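Local coordinates for protein aldose 1-epimerase (Escherichia coli, PDB 3NRE) that probably interconverts the alpha and beta anomers of aldose sugars, at residues D79-H84 with R171-A176; V52-R57 with G111-R116. All coordinates share one frame; numbering follows the deposited sequence. Where two conformers were deposited one is given.

Contact 1: residues D79-H84 with R171-A176; sequences DAHYLH and REQWLA
H81 and D79 meet L175, Q173 and W174 in a loop-to-loop contact, part apolar and part bridged by water, with no direct hydrogen bond between the two segments. One loop lies between strands 68-71 and 93-97; the other is the turn linking strands 166-170 and 176-180. L175 sets CD2 almost centrally over one face of the H81 imidazole, a CH-pi contact 3.9 Å from the ring centroid and 7° off its normal, while L175 CD1 sits 3.8 Å from H81 CE1. At the edge of the same ring, near its plane, Q173 OE1 comes within 3.7 Å of H81 CE1, the amide plane turned 69° from the imidazole. D79 has CG anti to its backbone N (chi1 -164°), and its carboxylate reaches the benzo edge of the W174 indole, OD2 lying 3.5 Å from W174 CE3. D79 OD1 accepts from H81 N at 2.8 Å, closing an Asx turn. A water joins the loops: it donates to D79 OD1 and to Q173 O, and hydrogen-bonds H81 ND1 at 2.9 Å. H81 NE2 is hydrogen-bonded to the backbone N of G60, and D79 OD2 forms a salt bridge with R57. For D79, an alanine here would probably leave R57 without this carboxylate, H81 N and the water each short of an acceptor, and a gap beside the W174 edge. With both ring nitrogens engaged, the H81 imidazole is probably held in its rotation, a face toward L175; the polar link between the loops passes through one water.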
ATOM      1  N   ASP A  79       6.543  -4.360  15.911  1.00 22.37           N
ATOM      2  CA  ASP A  79       5.634  -3.199  16.109  1.00 21.54           C
ATOM      3  C   ASP A  79       4.621  -3.552  17.220  1.00 19.04           C
ATOM      4  O   ASP A  79       4.000  -4.653  17.194  1.00 20.74           O
ATOM      5  CB  ASP A  79       4.951  -2.838  14.801  1.00 20.08           C
ATOM      6  CG  ASP A  79       4.306  -1.428  14.800  1.00 23.70           C
ATOM      7  OD1 ASP A  79       3.817  -0.922  15.847  1.00 21.14           O
ATOM      8  OD2 ASP A  79       4.415  -0.765  13.749  1.00 24.17           O
ATOM      9  N   ALA A  80       4.473  -2.664  18.204  1.00 20.27           N
ATOM     10  CA  ALA A  80       3.456  -2.794  19.244  1.00 21.75           C
ATOM     11  C   ALA A  80       2.038  -2.702  18.698  1.00 20.23           C
ATOM     12  O   ALA A  80       1.091  -3.260  19.283  1.00 21.78           O
ATOM     13  CB  ALA A  80       3.644  -1.753  20.381  1.00 23.00           C
ATOM     14  N   HIS A  81       1.889  -2.013  17.580  1.00 19.13           N
ATOM     15  CA  HIS A  81       0.572  -1.887  16.974  1.00 18.16           C
ATOM     16  C   HIS A  81       0.344  -2.905  15.887  1.00 18.53           C
ATOM     17  O   HIS A  81       1.214  -3.111  15.050  1.00 17.80           O
ATOM     18  CB  HIS A  81       0.361  -0.488  16.373  1.00 17.62           C
ATOM     19  CG  HIS A  81       0.084   0.542  17.408  1.00 18.58           C
ATOM     20  ND1 HIS A  81       1.090   1.165  18.121  1.00 18.92           N
ATOM     21  CD2 HIS A  81      -1.086   0.968  17.941  1.00 18.83           C
ATOM     22  CE1 HIS A  81       0.538   1.946  19.033  1.00 23.81           C
ATOM     23  NE2 HIS A  81      -0.776   1.878  18.919  1.00 20.12           N
ATOM     24  N   TYR A  82      -0.850  -3.478  15.914  1.00 19.83           N
ATOM     25  CA  TYR A  82      -1.390  -4.201  14.769  1.00 18.68           C
ATOM     26  C   TYR A  82      -1.239  -3.298  13.559  1.00 17.22           C
ATOM     27  O   TYR A  82      -1.592  -2.105  13.613  1.00 18.86           O
ATOM     28  CB  TYR A  82      -2.838  -4.542  15.032  1.00 19.73           C
ATOM     29  CG  TYR A  82      -3.545  -5.248  13.894  1.00 20.30           C
ATOM     30  CD1 TYR A  82      -4.164  -4.529  12.896  1.00 21.77           C
ATOM     31  CD2 TYR A  82      -3.652  -6.618  13.867  1.00 20.98           C
ATOM     32  CE1 TYR A  82      -4.842  -5.183  11.858  1.00 22.23           C
ATOM     33  CE2 TYR A  82      -4.343  -7.265  12.825  1.00 19.69           C
ATOM     34  CZ  TYR A  82      -4.938  -6.533  11.863  1.00 22.99           C
ATOM     35  OH  TYR A  82      -5.683  -7.161  10.853  1.00 22.82           O
ATOM     36  N   LEU A  83      -0.675  -3.849  12.480  1.00 16.68           N
ATOM     37  CA  LEU A  83      -0.251  -3.067  11.324  1.00 18.09           C
ATOM     38  C   LEU A  83      -0.747  -3.666   9.998  1.00 17.36           C
ATOM     39  O   LEU A  83      -0.526  -4.830   9.755  1.00 18.20           O
ATOM     40  CB  LEU A  83       1.290  -3.023  11.383  1.00 21.74           C
ATOM     41  CG  LEU A  83       2.019  -2.374  10.293  1.00 17.69           C
ATOM     42  CD1 LEU A  83       1.659  -0.841  10.166  1.00 21.36           C
ATOM     43  CD2 LEU A  83       3.573  -2.512  10.404  1.00 20.12           C
ATOM     44  N   HIS A  84      -1.400  -2.839   9.158  1.00 18.17           N
ATOM     45  CA  HIS A  84      -1.659  -3.149   7.724  1.00 18.07           C
ATOM     46  C   HIS A  84      -2.537  -4.359   7.496  1.00 19.39           C
ATOM     47  O   HIS A  84      -2.531  -4.902   6.386  1.00 20.84           O
ATOM     48  CB  HIS A  84      -0.332  -3.380   6.995  1.00 17.95           C
ATOM     49  CG  HIS A  84       0.506  -2.156   6.866  1.00 17.20           C
ATOM     50  ND1 HIS A  84      -0.031  -0.898   6.707  1.00 17.64           N
ATOM     51  CD2 HIS A  84       1.848  -2.006   6.815  1.00 18.69           C
ATOM     52  CE1 HIS A  84       0.946  -0.026   6.588  1.00 19.96           C
ATOM     53  NE2 HIS A  84       2.103  -0.667   6.652  1.00 18.71           N
ATOM     54  N   ARG A 171       4.427  11.064  15.310  1.00 22.58           N
ATOM     55  CA  ARG A 171       4.669  11.092  16.712  1.00 22.19           C
ATOM     56  C   ARG A 171       5.342   9.783  17.167  1.00 23.84           C
ATOM     57  O   ARG A 171       5.889   9.032  16.345  1.00 24.40           O
ATOM     58  CB  ARG A 171       3.379  11.467  17.494  1.00 24.39           C
ATOM     59  CG  ARG A 171       2.229  10.467  17.356  1.00 20.31           C
ATOM     60  CD  ARG A 171       1.021  10.845  18.211  1.00 24.12           C
ATOM     61  NE  ARG A 171      -0.143  10.002  17.949  1.00 21.85           N
ATOM     62  CZ  ARG A 171      -0.820   9.332  18.880  1.00 23.62           C
ATOM     63  NH1 ARG A 171      -0.470   9.393  20.136  1.00 24.61           N
ATOM     64  NH2 ARG A 171      -1.855   8.595  18.509  1.00 25.31           N
ATOM     65  N   GLU A 172       5.310   9.509  18.464  1.00 23.32           N
ATOM     66  CA  GLU A 172       5.890   8.298  18.998  1.00 23.55           C
ATOM     67  C   GLU A 172       5.224   7.017  18.444  1.00 22.62           C
ATOM     68  O   GLU A 172       4.073   7.025  17.923  1.00 22.78           O
ATOM     69  CB  GLU A 172       5.848   8.355  20.534  1.00 24.18           C
ATOM     70  CG  GLU A 172       6.574   9.555  21.120  1.00 28.66           C
ATOM     71  CD  GLU A 172       5.705  10.856  21.276  1.00 32.22           C
ATOM     72  OE1 GLU A 172       4.531  10.864  20.806  1.00 37.89           O
ATOM     73  OE2 GLU A 172       6.190  11.831  21.877  1.00 40.52           O
ATOM     74  N   GLN A 173       5.969   5.896  18.512  1.00 22.76           N
ATOM     75  CA  GLN A 173       5.452   4.571  18.079  1.00 21.40           C
ATOM     76  C   GLN A 173       5.078   4.499  16.593  1.00 20.88           C
ATOM     77  O   GLN A 173       4.277   3.666  16.172  1.00 20.17           O
ATOM     78  CB  GLN A 173       4.250   4.166  18.924  1.00 22.92           C
ATOM     79  CG  GLN A 173       4.521   4.048  20.421  1.00 22.07           C
ATOM     80  CD  GLN A 173       3.297   3.472  21.151  1.00 23.67           C
ATOM     81  OE1 GLN A 173       2.311   4.179  21.380  1.00 27.81           O
ATOM     82  NE2 GLN A 173       3.384   2.246  21.553  1.00 23.51           N
ATOM     83  N   TRP A 174       5.684   5.388  15.801  1.00 20.70           N
ATOM     84  CA  TRP A 174       5.439   5.442  14.347  1.00 19.79           C
ATOM     85  C   TRP A 174       4.046   5.869  13.972  1.00 22.51           C
ATOM     86  O   TRP A 174       3.618   5.668  12.852  1.00 24.98           O
ATOM     87  CB  TRP A 174       5.822   4.150  13.642  1.00 22.89           C
ATOM     88  CG  TRP A 174       7.188   3.795  13.826  1.00 23.59           C
ATOM     89  CD1 TRP A 174       8.285   4.626  13.699  1.00 30.63           C
ATOM     90  CD2 TRP A 174       7.673   2.540  14.212  1.00 28.01           C
ATOM     91  NE1 TRP A 174       9.432   3.943  13.999  1.00 29.96           N
ATOM     92  CE2 TRP A 174       9.085   2.649  14.319  1.00 32.94           C
ATOM     93  CE3 TRP A 174       7.055   1.323  14.515  1.00 32.05           C
ATOM     94  CZ2 TRP A 174       9.893   1.576  14.694  1.00 38.08           C
ATOM     95  CZ3 TRP A 174       7.871   0.230  14.884  1.00 32.79           C
ATOM     96  CH2 TRP A 174       9.268   0.375  14.977  1.00 39.14           C
ATOM     97  N   LEU A 175       3.322   6.465  14.913  1.00 20.64           N
ATOM     98  CA  LEU A 175       1.933   6.776  14.736  1.00 19.97           C
ATOM     99  C   LEU A 175       1.761   8.166  14.103  1.00 21.95           C
ATOM    100  O   LEU A 175       2.538   9.082  14.322  1.00 22.56           O
ATOM    101  CB  LEU A 175       1.185   6.810  16.097  1.00 19.81           C
ATOM    102  CG  LEU A 175       0.985   5.464  16.820  1.00 21.49           C
ATOM    103  CD1 LEU A 175       0.473   5.636  18.211  1.00 20.73           C
ATOM    104  CD2 LEU A 175       0.103   4.524  16.031  1.00 20.34           C
ATOM    105  N   ALA A 176       0.703   8.300  13.338  1.00 22.04           N
ATOM    106  CA  ALA A 176       0.238   9.631  12.925  1.00 23.93           C
ATOM    107  C   ALA A 176      -0.141  10.514  14.116  1.00 24.80           C
ATOM    108  O   ALA A 176      -0.866  10.074  15.029  1.00 25.00           O
ATOM    109  CB  ALA A 176      -0.925   9.491  11.979  1.00 22.50           C
TER
HETATM  110  O   HOH W   1       3.750   1.226  17.097  1.00 21.90           O

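Contact 2: residues V52-R57 with G111-R116; sequences VPFANR and GVYHYR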
ATOM      1  N   VAL A  52      -5.206  -4.949   3.723  1.00 19.27           N
ATOM      2  CA  VAL A  52      -6.601  -5.388   3.921  1.00 19.99           C
ATOM      3  C   VAL A  52      -6.668  -6.111   5.262  1.00 19.11           C
ATOM      4  O   VAL A  52      -5.812  -6.947   5.568  1.00 22.23           O
ATOM      5  CB  VAL A  52      -7.030  -6.315   2.745  1.00 22.37           C
ATOM      6  CG1 VAL A  52      -6.114  -7.607   2.643  1.00 21.47           C
ATOM      7  CG2 VAL A  52      -8.455  -6.728   2.915  1.00 26.57           C
ATOM      8  N   PRO A  53      -7.664  -5.797   6.120  1.00 20.60           N
ATOM      9  CA  PRO A  53      -8.893  -5.052   5.850  1.00 23.02           C
ATOM     10  C   PRO A  53      -8.844  -3.567   6.217  1.00 24.25           C
ATOM     11  O   PRO A  53      -9.880  -2.898   6.261  1.00 26.06           O
ATOM     12  CB  PRO A  53      -9.897  -5.784   6.739  1.00 23.85           C
ATOM     13  CG  PRO A  53      -9.094  -6.118   7.958  1.00 22.95           C
ATOM     14  CD  PRO A  53      -7.767  -6.566   7.361  1.00 21.19           C
ATOM     15  N   PHE A  54      -7.657  -3.043   6.474  1.00 22.38           N
ATOM     16  CA  PHE A  54      -7.410  -1.591   6.512  1.00 21.68           C
ATOM     17  C   PHE A  54      -5.935  -1.363   6.477  1.00 21.55           C
ATOM     18  O   PHE A  54      -5.145  -2.321   6.525  1.00 20.77           O
ATOM     19  CB  PHE A  54      -8.046  -0.910   7.734  1.00 23.14           C
ATOM     20  CG  PHE A  54      -7.604  -1.465   9.039  1.00 22.72           C
ATOM     21  CD1 PHE A  54      -6.510  -0.958   9.683  1.00 22.17           C
ATOM     22  CD2 PHE A  54      -8.351  -2.428   9.683  1.00 24.78           C
ATOM     23  CE1 PHE A  54      -6.130  -1.451  10.919  1.00 27.86           C
ATOM     24  CE2 PHE A  54      -7.976  -2.929  10.920  1.00 24.92           C
ATOM     25  CZ  PHE A  54      -6.855  -2.442  11.539  1.00 22.05           C
ATOM     26  N   ALA A  55      -5.532  -0.117   6.307  1.00 20.70           N
ATOM     27  CA  ALA A  55      -4.119   0.208   6.201  1.00 19.60           C
ATOM     28  C   ALA A  55      -3.614   0.840   7.492  1.00 20.31           C
ATOM     29  O   ALA A  55      -4.377   1.507   8.230  1.00 21.37           O
ATOM     30  CB  ALA A  55      -3.891   1.185   5.069  1.00 22.01           C
ATOM     31  N   ASN A  56      -2.322   0.667   7.752  1.00 18.18           N
ATOM     32  CA  ASN A  56      -1.589   1.356   8.801  1.00 18.25           C
ATOM     33  C   ASN A  56      -2.044   0.832  10.184  1.00 21.46           C
ATOM     34  O   ASN A  56      -2.335  -0.355  10.329  1.00 20.64           O
ATOM     35  CB  ASN A  56      -1.615   2.921   8.621  1.00 21.43           C
ATOM     36  CG  ASN A  56      -0.360   3.591   9.126  1.00 22.90           C
ATOM     37  OD1 ASN A  56      -0.190   3.729  10.336  1.00 25.36           O
ATOM     38  ND2 ASN A  56       0.554   3.936   8.235  1.00 25.24           N
ATOM     39  N   ARG A  57      -2.035   1.690  11.194  1.00 20.15           N
ATOM     40  CA  ARG A  57      -2.233   1.303  12.581  1.00 18.43           C
ATOM     41  C   ARG A  57      -3.468   1.996  13.154  1.00 20.15           C
ATOM     42  O   ARG A  57      -3.822   3.079  12.676  1.00 21.14           O
ATOM     43  CB  ARG A  57      -1.044   1.831  13.382  1.00 19.14           C
ATOM     44  CG  ARG A  57       0.332   1.308  12.915  1.00 16.66           C
ATOM     45  CD  ARG A  57       1.482   1.983  13.563  1.00 19.91           C
ATOM     46  NE  ARG A  57       2.764   1.403  13.079  1.00 19.92           N
ATOM     47  CZ  ARG A  57       3.369   1.713  11.939  1.00 20.92           C
ATOM     48  NH1 ARG A  57       2.866   2.644  11.136  1.00 22.72           N
ATOM     49  NH2 ARG A  57       4.501   1.067  11.621  1.00 22.75           N
ATOM     50  N   GLY A 111      -9.243 -13.212  14.846  1.00 33.08           N
ATOM     51  CA  GLY A 111      -9.172 -11.815  15.195  1.00 31.33           C
ATOM     52  C   GLY A 111     -10.491 -11.082  15.071  1.00 31.58           C
ATOM     53  O   GLY A 111     -11.570 -11.687  15.155  1.00 35.71           O
ATOM     54  N   VAL A 112     -10.390  -9.769  14.899  1.00 30.28           N
ATOM     55  CA  VAL A 112     -11.538  -8.856  14.957  1.00 31.24           C
ATOM     56  C   VAL A 112     -12.370  -8.972  13.640  1.00 29.73           C
ATOM     57  O   VAL A 112     -13.584  -9.079  13.696  1.00 32.77           O
ATOM     58  CB  VAL A 112     -11.098  -7.411  15.195  1.00 30.88           C
ATOM     59  CG1 VAL A 112     -12.229  -6.432  14.961  1.00 32.31           C
ATOM     60  CG2 VAL A 112     -10.572  -7.266  16.598  1.00 30.99           C
ATOM     61  N   TYR A 113     -11.684  -8.935  12.495  1.00 28.44           N
ATOM     62  CA  TYR A 113     -12.299  -8.968  11.171  1.00 27.55           C
ATOM     63  C   TYR A 113     -12.209 -10.368  10.540  1.00 27.10           C
ATOM     64  O   TYR A 113     -11.119 -10.969  10.459  1.00 27.37           O
ATOM     65  CB  TYR A 113     -11.592  -8.003  10.241  1.00 27.32           C
ATOM     66  CG  TYR A 113     -11.790  -6.524  10.483  1.00 29.07           C
ATOM     67  CD1 TYR A 113     -11.153  -5.867  11.527  1.00 25.98           C
ATOM     68  CD2 TYR A 113     -12.545  -5.764   9.618  1.00 26.34           C
ATOM     69  CE1 TYR A 113     -11.299  -4.484  11.691  1.00 26.56           C
ATOM     70  CE2 TYR A 113     -12.698  -4.428   9.774  1.00 27.88           C
ATOM     71  CZ  TYR A 113     -12.059  -3.774  10.825  1.00 26.36           C
ATOM     72  OH  TYR A 113     -12.257  -2.422  10.955  1.00 28.61           O
ATOM     73  N   HIS A 114     -13.356 -10.887  10.085  1.00 27.57           N
ATOM     74  CA  HIS A 114     -13.402 -12.098   9.274  1.00 29.10           C
ATOM     75  C   HIS A 114     -13.817 -11.660   7.869  1.00 29.55           C
ATOM     76  O   HIS A 114     -14.769 -10.883   7.708  1.00 32.40           O
ATOM     77  CB  HIS A 114     -14.428 -13.114   9.817  1.00 31.37           C
ATOM     78  CG  HIS A 114     -14.044 -13.718  11.130  1.00 34.68           C
ATOM     79  ND1 HIS A 114     -14.717 -14.796  11.671  1.00 39.55           N
ATOM     80  CD2 HIS A 114     -13.060 -13.409  12.006  1.00 38.19           C
ATOM     81  CE1 HIS A 114     -14.168 -15.111  12.830  1.00 43.48           C
ATOM     82  NE2 HIS A 114     -13.158 -14.288  13.055  1.00 38.39           N
ATOM     83  N   TYR A 115     -13.142 -12.185   6.846  1.00 28.94           N
ATOM     84  CA  TYR A 115     -13.390 -11.720   5.490  1.00 30.57           C
ATOM     85  C   TYR A 115     -12.719 -12.631   4.469  1.00 28.93           C
ATOM     86  O   TYR A 115     -11.912 -13.517   4.823  1.00 28.85           O
ATOM     87  CB  TYR A 115     -12.887 -10.274   5.272  1.00 29.16           C
ATOM     88  CG  TYR A 115     -11.423 -10.157   5.605  1.00 25.65           C
ATOM     89  CD1 TYR A 115     -10.455 -10.452   4.642  1.00 26.28           C
ATOM     90  CD2 TYR A 115     -10.990  -9.831   6.895  1.00 26.83           C
ATOM     91  CE1 TYR A 115      -9.117 -10.381   4.942  1.00 25.86           C
ATOM     92  CE2 TYR A 115      -9.667  -9.774   7.201  1.00 24.30           C
ATOM     93  CZ  TYR A 115      -8.734 -10.037   6.224  1.00 24.59           C
ATOM     94  OH  TYR A 115      -7.383 -10.034   6.479  1.00 23.04           O
ATOM     95  N   ARG A 116     -13.154 -12.448   3.220  1.00 29.41           N
ATOM     96  CA  ARG A 116     -12.503 -13.023   2.038  0.70 26.56           C
ATOM     97  C   ARG A 116     -12.048 -11.857   1.160  1.00 29.48           C
ATOM     98  O   ARG A 116     -12.756 -10.867   0.997  1.00 29.46           O
ATOM     99  CB  ARG A 116     -13.482 -13.933   1.286  0.70 32.56           C
ATOM    100  CG  ARG A 116     -13.016 -14.541  -0.029  0.70 33.28           C
ATOM    101  CD  ARG A 116     -14.147 -15.432  -0.652  0.70 35.54           C
ATOM    102  NE  ARG A 116     -13.766 -16.012  -1.947  0.70 39.02           N
ATOM    103  CZ  ARG A 116     -13.376 -17.276  -2.161  0.70 42.32           C
ATOM    104  NH1 ARG A 116     -13.285 -18.156  -1.167  0.70 43.09           N
ATOM    105  NH2 ARG A 116     -13.093 -17.683  -3.401  0.70 40.64           N
TER
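P53 packs against two tyrosines of the facing segment, Y113 and Y115, and these three residues carry most of a buried, apolar contact. The peptide bond before P53 is cis. The pyrrolidine ring turns CG to the face of the Y113 ring, offset toward the rim: P53 CG lies 4.0 Å from the centroid of that ring and 24° off its normal, a CH-pi contact. The same CG also meets Y115, 3.8 Å from Y115 CE2, and so lies between the two rings. P53 CB sits over a face of the Y115 phenol, and P53 CD is beside its rim, 3.7 Å from Y115 CE2 and close to OH. The two tyrosines are two residues apart and both project toward 52-57; H114 between them points away. Their first torsions differ (chi1 -71° in Y113, 56° in Y115), sending the rings off differently from the backbone, and the proline meets both.

Neighbouring residues extend the packing. F54 brings the edge of its ring to Y113, CE2 lying 3.7 Å from Y113 CE1, with the planes 53° apart, an oblique pairing. On the other tyrosine, V52 CG2 approaches Y115 CE1 to 4.2 Å. Both phenol oxygens have partners: Y113 OH is hydrogen-bonded to P143 O and H263 NE2, and Y115 OH to D86 OD2, so each ring is held at its far end as well as by its backbone. F144, on strand 142-153, meets the Y113 ring edge-to-face and also touches P53 and Y115.

A proline set against aromatic residues thus packs the loop after strand 48-51 onto Y113 and Y115, where the chain enters strand 114-123. That strand belongs to a large antiparallel sheet, consistent with the all-beta architecture of the galactose mutarotase-like fold.

Overall arrangement
From the N terminus the chain reaches 52-57, then 79-84, 111-116 and finally 171-176, so the two contacts cross. Contact 2 closes a loop of 53 residues, and contact 1 one of 86 that begins inside it and ends beyond it. Contact 2 ties the loop after strand 48-51 to strand 114-123; contact 1 joins the loop before strand 93-97 to the turn between strands 166-170 and 176-180. The first segments also touch: H84 N probably bonds to N56 O, and Y82 CE1 packs 3.4 Å from F54 CZ. N56, R57 and H84 hydrogen-bond PEG, probably from the crystallisation liquor, which may mark a pocket.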